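Local coordinates for phosphoribosyl-glycinamide (GAR) synthetase (Cryptococcus neoformans var. grubii serotype A, PDB 7LVO), which carries, as the N-terminal half of a bifunctional purine-biosynthesis enzyme, the ATP-dependent activity that joins glycine to 5-phosphoribosylamine, at residues L244-G249 against A355-A360; E266-L271 against I463-L468; E386-S391 against G425-A430. One frame throughout, in Å; residues are numbered along the deposited sequence.

Interaction 1: residues L244-G249 against A355-A360; sequences LAFSDG and AEVLLA
F246 on strand 244-248 meets V357 and L358 on helix 355-360. V357 CG1 stands over the centre of the phenyl ring, 3.8 Å from the centroid of the F246 ring. It lies only 13° off the ring normal, so the contact is a CH-pi interaction over the face. The closest ring atom is F246 CD1, 3.7 Å from V357 CG1. The two side chains cross at about a right angle. V357 holds CG1 opposite its own backbone N (chi1 172°), and this branch is the one that reaches the ring. L358 comes in at the rim instead. Its CD2 lies near the ring plane, 4.1 Å from F246 CE1. F246 has CG anti to its carbonyl carbon (chi1 -61°), and its side chain leaves the strand toward the helix.

Both segments belong to the ATP-grasp part of the chain. Strand 240-248 lies in an antiparallel four-stranded sheet, between strands 252-254 and 315-323, and helix 354-362 packs on one side of it. The short axes approach to 8.7 Å. On the other side, A245 and S247 touch helix 287-307, as expected for alternating residues of a strand.

Further along, D248 CB lies 4.1 Å from A360 O, a loose contact. The carboxylate is engaged elsewhere. D248 OD1 accepts hydrogen bonds from the backbone N of Y250 and T251, and OD2 accepts one from L366 N. These bonds tie D248 both to the turn that follows and to the chain beyond the helix. L358 also touches L108 and V110 of strand 108-111.

Interaction 2: residues E266-L271 against I463-L468; sequences EGDTGL and IAYRAL
The loop 266-271 and the irregular segment 463-468 have their nearest CA atoms at G267 and Y465, 8.5 Å apart, and no hydrogen bond joins the two segments. The side chain of D268 bridges the gap. Its OD1 sits in the plane of the Y465 ring, at the edge, 3.3 Å from Y465 CE1. The carboxylate and ring planes are 34° apart. This is probably a favourable approach of the carboxylate oxygen to the slightly positive C-H rim.

D268 OD2 forms a long salt bridge, 3.7 Å from R466 NE. The oxygen lies well out of the guanidinium plane with no N-H aimed at it, and any attraction is then probably one of charge alone. R466 CB lies over one face of the Y465 ring, and its chain then runs extended from CG to NE toward D268. G267 CA adds a looser contact, 4.1 Å from Y465 OH.

T269 OG1 donates a 3.0 Å hydrogen bond to E266 O and braces the loop. Two flanking bonds reinforce the join: E266 pairs with R461, and G267 N with D462. The arrangement is a surface contact between the loop linking strands 259-263 and 277-280 and the C-terminal tail of the GAR synthetase half.

Interaction 3: residues E386-S391 against G425-A430; sequences EGYPGS and GGRVLA. With EDO (1,2-ethanediol), chain C.
Y388 lays its ring against bare backbone. G426, with no side chain, lets the ring come down on its CA, which is 3.5 Å from Y388 CD1. G426 C and R427 N lie over the same face, offset toward the rim. Residues G387-G390 form a type VIa beta turn, with a cis peptide before P389 and a hydrogen bond from G390 N to G387 O. The turn places P389 CB over the centre of the opposite face of the Y388 ring, so the ring is held between its own neighbour and the glycine backbone. Y388 reaches across with CG anti to its backbone N (chi1 180°).

The phenol end meets R427 along its aliphatic part. Y388 OH is 3.6 Å from R427 CG. The two side chains cross obliquely, yet the ring and guanidinium planes are only 3° apart. R427 NH1 donates a hydrogen bond to G275 O, while Y388 OH is hydrogen-bonded to G274 N. Both side chains thus hold the loop before strand 277-280.

A 1,2-ethanediol, probably from the crystallisation liquor, sits beside both side chains. R427 NH2 gives its O2 a weak hydrogen bond of 3.4 Å, with an N-H...O angle of 154°. The diol oxygen lies at the edge of the guanidinium, near its plane. The diol C2 is 3.6 Å from Y388 OH.

V428 and L429 both face L383, a classic beta bulge at the start of strand 427-435. The bulge lies on an inner strand of the five-stranded antiparallel sheet, where the loop after strand 377-384 folds over the start of strand 427-435.

From the N terminus, strand 240-248 comes first, and interaction 1 closes its loop at helix 354-362, within the ATP-grasp part. Segment 266-271 lies inside that loop, but its partner 463-468 comes at the chain end, so interactions 1 and 2 cross. Interaction 3 opens after interaction 1 has closed and lies wholly within the span of interaction 2, joining 386-391 to 425-430 in the C domain. Interactions 2 and 3 touch, L271 CB packing 3.8 Å from P389 CG. Interaction 1 stands apart, on the opposite side of the chain's centre, its centre about 32 Å from that of interaction 2. Interaction 2 ties the ATP-grasp and C-domain ranges together.

Interaction 1: residues L244-G249 against A355-A360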
loop_
_atom_site.group_PDB
_atom_site.type_symbol
_atom_site.label_atom_id
_atom_site.label_comp_id
_atom_site.label_asym_id
_atom_site.label_seq_id
_atom_site.Cartn_x
_atom_site.Cartn_y
_atom_site.Cartn_z
ATOM N N LEU A 244 5.832 -6.311 -3.600
ATOM C CA LEU A 244 6.475 -5.178 -2.953
ATOM C C LEU A 244 7.987 -5.339 -3.027
ATOM O O LEU A 244 8.517 -6.425 -2.770
ATOM C CB LEU A 244 6.034 -5.060 -1.493
ATOM C CG LEU A 244 4.591 -4.612 -1.268
ATOM C CD1 LEU A 244 3.610 -5.717 -1.632
ATOM C CD2 LEU A 244 4.412 -4.169 0.183
ATOM N N ALA A 245 8.679 -4.249 -3.358
ATOM C CA ALA A 245 10.124 -4.282 -3.549
ATOM C C ALA A 245 10.745 -2.983 -3.063
ATOM O O ALA A 245 10.256 -1.899 -3.386
ATOM C CB ALA A 245 10.472 -4.509 -5.027
ATOM N N PHE A 246 11.823 -3.100 -2.290
ATOM C CA PHE A 246 12.605 -1.938 -1.887
ATOM C C PHE A 246 13.478 -1.476 -3.043
ATOM O O PHE A 246 14.024 -2.294 -3.787
ATOM C CB PHE A 246 13.482 -2.271 -0.679
ATOM C CG PHE A 246 12.710 -2.676 0.542
ATOM C CD1 PHE A 246 12.251 -1.730 1.435
ATOM C CD2 PHE A 246 12.449 -4.019 0.799
ATOM C CE1 PHE A 246 11.538 -2.108 2.566
ATOM C CE2 PHE A 246 11.738 -4.401 1.914
ATOM C CZ PHE A 246 11.286 -3.442 2.809
ATOM N N SER A 247 13.633 -0.158 -3.175
ATOM C CA SER A 247 14.399 0.419 -4.272
ATOM C C SER A 247 15.208 1.604 -3.783
ATOM O O SER A 247 14.705 2.439 -3.023
ATOM C CB SER A 247 13.483 0.872 -5.416
ATOM O OG SER A 247 14.206 1.569 -6.404
ATOM N N ASP A 248 16.463 1.674 -4.225
ATOM C CA ASP A 248 17.312 2.832 -3.969
ATOM C C ASP A 248 17.644 3.597 -5.248
ATOM O O ASP A 248 18.586 4.398 -5.262
ATOM C CB ASP A 248 18.588 2.402 -3.245
ATOM C CG ASP A 248 19.589 1.708 -4.159
ATOM O OD1 ASP A 248 19.290 1.471 -5.357
ATOM O OD2 ASP A 248 20.696 1.398 -3.671
ATOM N N GLY A 249 16.879 3.368 -6.321
ATOM C CA GLY A 249 17.097 3.987 -7.600
ATOM C C GLY A 249 17.894 3.132 -8.566
ATOM O O GLY A 249 17.751 3.286 -9.783
ATOM N N ALA A 355 14.897 -0.707 9.897
ATOM C CA ALA A 355 15.428 0.654 9.872
ATOM C C ALA A 355 16.647 0.743 8.954
ATOM O O ALA A 355 16.764 1.659 8.131
ATOM C CB ALA A 355 15.779 1.101 11.290
ATOM N N GLU A 356 17.562 -0.218 9.075
ATOM C CA GLU A 356 18.739 -0.226 8.218
ATOM C C GLU A 356 18.343 -0.351 6.754
ATOM O O GLU A 356 18.958 0.272 5.881
ATOM C CB GLU A 356 19.674 -1.370 8.623
ATOM C CG GLU A 356 21.000 -1.368 7.883
ATOM C CD GLU A 356 21.811 -0.122 8.163
ATOM O OE1 GLU A 356 22.100 0.150 9.350
ATOM O OE2 GLU A 356 22.139 0.596 7.196
ATOM N N VAL A 357 17.306 -1.144 6.468
ATOM C CA VAL A 357 16.853 -1.309 5.092
ATOM C C VAL A 357 16.334 0.016 4.540
ATOM O O VAL A 357 16.654 0.411 3.415
ATOM C CB VAL A 357 15.781 -2.412 5.016
ATOM C CG1 VAL A 357 15.153 -2.449 3.628
ATOM C CG2 VAL A 357 16.383 -3.757 5.384
ATOM N N LEU A 358 15.532 0.730 5.331
ATOM C CA LEU A 358 14.946 1.976 4.846
ATOM C C LEU A 358 16.016 3.038 4.613
ATOM O O LEU A 358 15.934 3.804 3.651
ATOM C CB LEU A 358 13.893 2.474 5.838
ATOM C CG LEU A 358 12.715 1.541 6.114
ATOM C CD1 LEU A 358 11.799 2.173 7.161
ATOM C CD2 LEU A 358 11.936 1.259 4.833
ATOM N N LEU A 359 17.020 3.104 5.487
ATOM C CA LEU A 359 18.077 4.092 5.319
ATOM C C LEU A 359 18.984 3.724 4.156
ATOM O O LEU A 359 19.430 4.602 3.411
ATOM C CB LEU A 359 18.890 4.231 6.601
ATOM C CG LEU A 359 18.246 5.036 7.728
ATOM C CD1 LEU A 359 19.104 4.943 8.988
ATOM C CD2 LEU A 359 18.042 6.487 7.329
ATOM N N ALA A 360 19.260 2.430 3.981
ATOM C CA ALA A 360 20.047 2.004 2.827
ATOM C C ALA A 360 19.388 2.434 1.522
ATOM O O ALA A 360 20.078 2.659 0.521
ATOM C CB ALA A 360 20.242 0.488 2.855
#

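Interaction 2: residues E266-L271 against I463-L468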
loop_
_atom_site.group_PDB
_atom_site.type_symbol
_atom_site.label_atom_id
_atom_site.label_comp_id
_atom_site.label_asym_id
_atom_site.label_seq_id
_atom_site.Cartn_x
_atom_site.Cartn_y
_atom_site.Cartn_z
ATOM N N GLU A 266 -17.411 -12.873 1.490
ATOM C CA GLU A 266 -16.715 -14.144 1.358
ATOM C C GLU A 266 -16.927 -14.721 -0.042
ATOM O O GLU A 266 -17.907 -14.419 -0.733
ATOM C CB GLU A 266 -17.201 -15.134 2.413
ATOM C CG GLU A 266 -16.894 -14.718 3.845
ATOM C CD GLU A 266 -17.356 -15.742 4.864
ATOM O OE1 GLU A 266 -18.105 -16.669 4.482
ATOM O OE2 GLU A 266 -16.971 -15.621 6.051
ATOM N N GLY A 267 -15.983 -15.564 -0.458
ATOM C CA GLY A 267 -15.997 -16.082 -1.806
ATOM C C GLY A 267 -15.615 -15.085 -2.870
ATOM O O GLY A 267 -15.851 -15.341 -4.053
ATOM N N ASP A 268 -15.029 -13.951 -2.486
ATOM C CA ASP A 268 -14.619 -12.908 -3.421
ATOM C C ASP A 268 -15.828 -12.353 -4.178
ATOM O O ASP A 268 -15.917 -12.412 -5.404
ATOM C CB ASP A 268 -13.553 -13.433 -4.390
ATOM C CG ASP A 268 -12.329 -13.973 -3.674
ATOM O OD1 ASP A 268 -12.312 -15.176 -3.345
ATOM O OD2 ASP A 268 -11.390 -13.188 -3.430
ATOM N N THR A 269 -16.764 -11.800 -3.412
ATOM C CA THR A 269 -17.958 -11.189 -3.975
ATOM C C THR A 269 -18.310 -9.947 -3.167
ATOM O O THR A 269 -17.826 -9.750 -2.048
ATOM C CB THR A 269 -19.145 -12.166 -3.988
ATOM O OG1 THR A 269 -19.378 -12.664 -2.663
ATOM C CG2 THR A 269 -18.870 -13.331 -4.931
ATOM N N GLY A 270 -19.158 -9.104 -3.754
ATOM C CA GLY A 270 -19.583 -7.882 -3.107
ATOM C C GLY A 270 -18.745 -6.689 -3.511
ATOM O O GLY A 270 -17.861 -6.753 -4.369
ATOM N N LEU A 271 -19.037 -5.563 -2.863
ATOM C CA LEU A 271 -18.326 -4.330 -3.159
ATOM C C LEU A 271 -16.851 -4.456 -2.780
ATOM O O LEU A 271 -16.456 -5.290 -1.960
ATOM C CB LEU A 271 -18.962 -3.157 -2.421
ATOM C CG LEU A 271 -20.288 -2.634 -2.981
ATOM C CD1 LEU A 271 -21.397 -3.650 -2.819
ATOM C CD2 LEU A 271 -20.657 -1.316 -2.311
ATOM N N ILE A 463 -10.205 -15.902 4.307
ATOM C CA ILE A 463 -8.938 -15.317 3.885
ATOM C C ILE A 463 -7.955 -16.431 3.562
ATOM O O ILE A 463 -7.725 -17.334 4.378
ATOM C CB ILE A 463 -8.389 -14.380 4.970
ATOM C CG1 ILE A 463 -9.355 -13.225 5.208
ATOM C CG2 ILE A 463 -7.002 -13.865 4.571
ATOM C CD1 ILE A 463 -9.564 -12.309 4.014
ATOM N N ALA A 464 -7.376 -16.373 2.363
ATOM C CA ALA A 464 -6.422 -17.356 1.866
ATOM C C ALA A 464 -7.064 -18.713 1.584
ATOM O O ALA A 464 -6.358 -19.723 1.458
ATOM C CB ALA A 464 -5.249 -17.536 2.833
ATOM N N TYR A 465 -8.395 -18.758 1.474
ATOM C CA TYR A 465 -9.071 -20.030 1.238
ATOM C C TYR A 465 -8.727 -20.591 -0.137
ATOM O O TYR A 465 -8.516 -21.800 -0.283
ATOM C CB TYR A 465 -10.587 -19.855 1.384
ATOM C CG TYR A 465 -11.299 -19.532 0.086
ATOM C CD1 TYR A 465 -11.347 -18.229 -0.401
ATOM C CD2 TYR A 465 -11.921 -20.533 -0.654
ATOM C CE1 TYR A 465 -12.004 -17.936 -1.588
ATOM C CE2 TYR A 465 -12.573 -20.249 -1.840
ATOM C CZ TYR A 465 -12.612 -18.952 -2.303
ATOM O OH TYR A 465 -13.266 -18.670 -3.485
ATOM N N ARG A 466 -8.655 -19.730 -1.152
ATOM C CA ARG A 466 -8.412 -20.171 -2.517
ATOM C C ARG A 466 -6.982 -20.645 -2.740
ATOM O O ARG A 466 -6.684 -21.175 -3.816
ATOM C CB ARG A 466 -8.750 -19.039 -3.487
ATOM C CG ARG A 466 -8.192 -17.695 -3.069
ATOM C CD ARG A 466 -8.838 -16.563 -3.857
ATOM N NE ARG A 466 -8.290 -15.266 -3.471
ATOM C CZ ARG A 466 -7.242 -14.701 -4.051
ATOM N NH1 ARG A 466 -6.619 -15.287 -5.063
ATOM N NH2 ARG A 466 -6.810 -13.524 -3.608
ATOM N N ALA A 467 -6.100 -20.468 -1.758
ATOM C CA ALA A 467 -4.739 -20.976 -1.844
ATOM C C ALA A 467 -4.532 -22.266 -1.062
ATOM O O ALA A 467 -3.522 -22.944 -1.274
ATOM C CB ALA A 467 -3.744 -19.922 -1.346
ATOM N N LEU A 468 -5.457 -22.619 -0.174
ATOM C CA LEU A 468 -5.362 -23.867 0.578
ATOM C C LEU A 468 -6.008 -25.013 -0.190
ATOM O O LEU A 468 -5.640 -26.172 -0.012
ATOM C CB LEU A 468 -6.018 -23.718 1.952
ATOM C CG LEU A 468 -5.424 -22.668 2.894
ATOM C CD1 LEU A 468 -6.143 -22.688 4.227
ATOM C CD2 LEU A 468 -3.931 -22.892 3.079
#

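Interaction 3: residues E386-S391 against G425-A430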
loop_
_atom_site.group_PDB
_atom_site.type_symbol
_atom_site.label_atom_id
_atom_site.label_comp_id
_atom_site.label_asym_id
_atom_site.label_seq_id
_atom_site.Cartn_x
_atom_site.Cartn_y
_atom_site.Cartn_z
ATOM N N GLU A 386 -19.286 -2.170 11.087
ATOM C CA GLU A 386 -20.577 -2.478 10.486
ATOM C C GLU A 386 -20.911 -1.477 9.388
ATOM O O GLU A 386 -20.976 -0.269 9.636
ATOM C CB GLU A 386 -21.661 -2.470 11.564
ATOM C CG GLU A 386 -23.051 -2.803 11.061
ATOM C CD GLU A 386 -24.091 -2.794 12.174
ATOM O OE1 GLU A 386 -23.701 -2.662 13.354
ATOM O OE2 GLU A 386 -25.292 -2.919 11.864
ATOM N N GLY A 387 -21.131 -1.984 8.171
ATOM C CA GLY A 387 -21.513 -1.178 7.028
ATOM C C GLY A 387 -20.406 -0.995 6.009
ATOM O O GLY A 387 -20.697 -0.838 4.815
ATOM N N TYR A 388 -19.153 -0.994 6.453
ATOM C CA TYR A 388 -18.026 -0.858 5.538
ATOM C C TYR A 388 -18.136 -1.894 4.419
ATOM O O TYR A 388 -18.506 -3.045 4.679
ATOM C CB TYR A 388 -16.715 -1.034 6.314
ATOM C CG TYR A 388 -15.461 -0.918 5.483
ATOM C CD1 TYR A 388 -14.889 0.318 5.225
ATOM C CD2 TYR A 388 -14.842 -2.046 4.967
ATOM C CE1 TYR A 388 -13.740 0.428 4.463
ATOM C CE2 TYR A 388 -13.692 -1.945 4.212
ATOM C CZ TYR A 388 -13.147 -0.708 3.958
ATOM O OH TYR A 388 -11.994 -0.609 3.204
ATOM N N PRO A 389 -17.821 -1.533 3.163
ATOM C CA PRO A 389 -17.301 -0.250 2.669
ATOM C C PRO A 389 -18.332 0.871 2.584
ATOM O O PRO A 389 -18.011 1.951 2.086
ATOM C CB PRO A 389 -16.793 -0.603 1.259
ATOM C CG PRO A 389 -17.683 -1.716 0.827
ATOM C CD PRO A 389 -17.976 -2.519 2.075
ATOM N N GLY A 390 -19.543 0.621 3.065
ATOM C CA GLY A 390 -20.568 1.640 3.115
ATOM C C GLY A 390 -20.401 2.538 4.323
ATOM O O GLY A 390 -19.327 2.627 4.924
ATOM N N SER A 391 -21.488 3.216 4.682
ATOM C CA SER A 391 -21.484 4.045 5.879
ATOM C C SER A 391 -21.407 3.167 7.122
ATOM O O SER A 391 -22.043 2.113 7.200
ATOM C CB SER A 391 -22.737 4.918 5.922
ATOM O OG SER A 391 -23.912 4.130 5.863
ATOM N N GLY A 425 -12.637 3.981 12.311
ATOM C CA GLY A 425 -12.551 3.916 10.865
ATOM C C GLY A 425 -13.257 2.679 10.359
ATOM O O GLY A 425 -13.779 1.873 11.133
ATOM N N GLY A 426 -13.266 2.542 9.036
ATOM C CA GLY A 426 -13.884 1.395 8.401
ATOM C C GLY A 426 -13.173 0.097 8.725
ATOM O O GLY A 426 -13.761 -0.812 9.325
ATOM N N ARG A 427 -11.907 -0.003 8.321
ATOM C CA ARG A 427 -11.057 -1.109 8.734
ATOM C C ARG A 427 -10.480 -0.788 10.106
ATOM O O ARG A 427 -9.719 0.177 10.256
ATOM C CB ARG A 427 -9.950 -1.346 7.706
ATOM C CG ARG A 427 -10.475 -1.713 6.323
ATOM C CD ARG A 427 -9.356 -2.139 5.375
ATOM N NE ARG A 427 -8.496 -1.026 5.003
ATOM C CZ ARG A 427 -7.388 -1.135 4.282
ATOM N NH1 ARG A 427 -6.973 -2.303 3.824
ATOM N NH2 ARG A 427 -6.687 -0.046 4.003
ATOM N N VAL A 428 -10.848 -1.581 11.107
ATOM C CA VAL A 428 -10.486 -1.284 12.488
ATOM C C VAL A 428 -9.102 -1.817 12.830
ATOM O O VAL A 428 -8.250 -1.083 13.341
ATOM C CB VAL A 428 -11.559 -1.848 13.441
ATOM C CG1 VAL A 428 -11.249 -1.473 14.878
ATOM C CG2 VAL A 428 -12.935 -1.337 13.044
ATOM N N LEU A 429 -8.851 -3.094 12.561
ATOM C CA LEU A 429 -7.567 -3.691 12.891
ATOM C C LEU A 429 -7.373 -4.936 12.031
ATOM O O LEU A 429 -8.253 -5.339 11.264
ATOM C CB LEU A 429 -7.475 -4.011 14.388
ATOM C CG LEU A 429 -8.526 -4.942 15.011
ATOM C CD1 LEU A 429 -8.270 -6.395 14.630
ATOM C CD2 LEU A 429 -8.547 -4.771 16.515
ATOM N N ALA A 430 -6.202 -5.546 12.164
ATOM C CA ALA A 430 -5.860 -6.763 11.444
ATOM C C ALA A 430 -5.213 -7.737 12.417
ATOM O O ALA A 430 -4.288 -7.368 13.146
ATOM C CB ALA A 430 -4.917 -6.466 10.274
HETATM C C1 EDO C . -10.574 1.911 5.882
HETATM O O1 EDO C . -10.917 3.185 6.440
HETATM C C2 EDO C . -9.972 2.088 4.492
HETATM O O2 EDO C . -8.681 2.702 4.600
#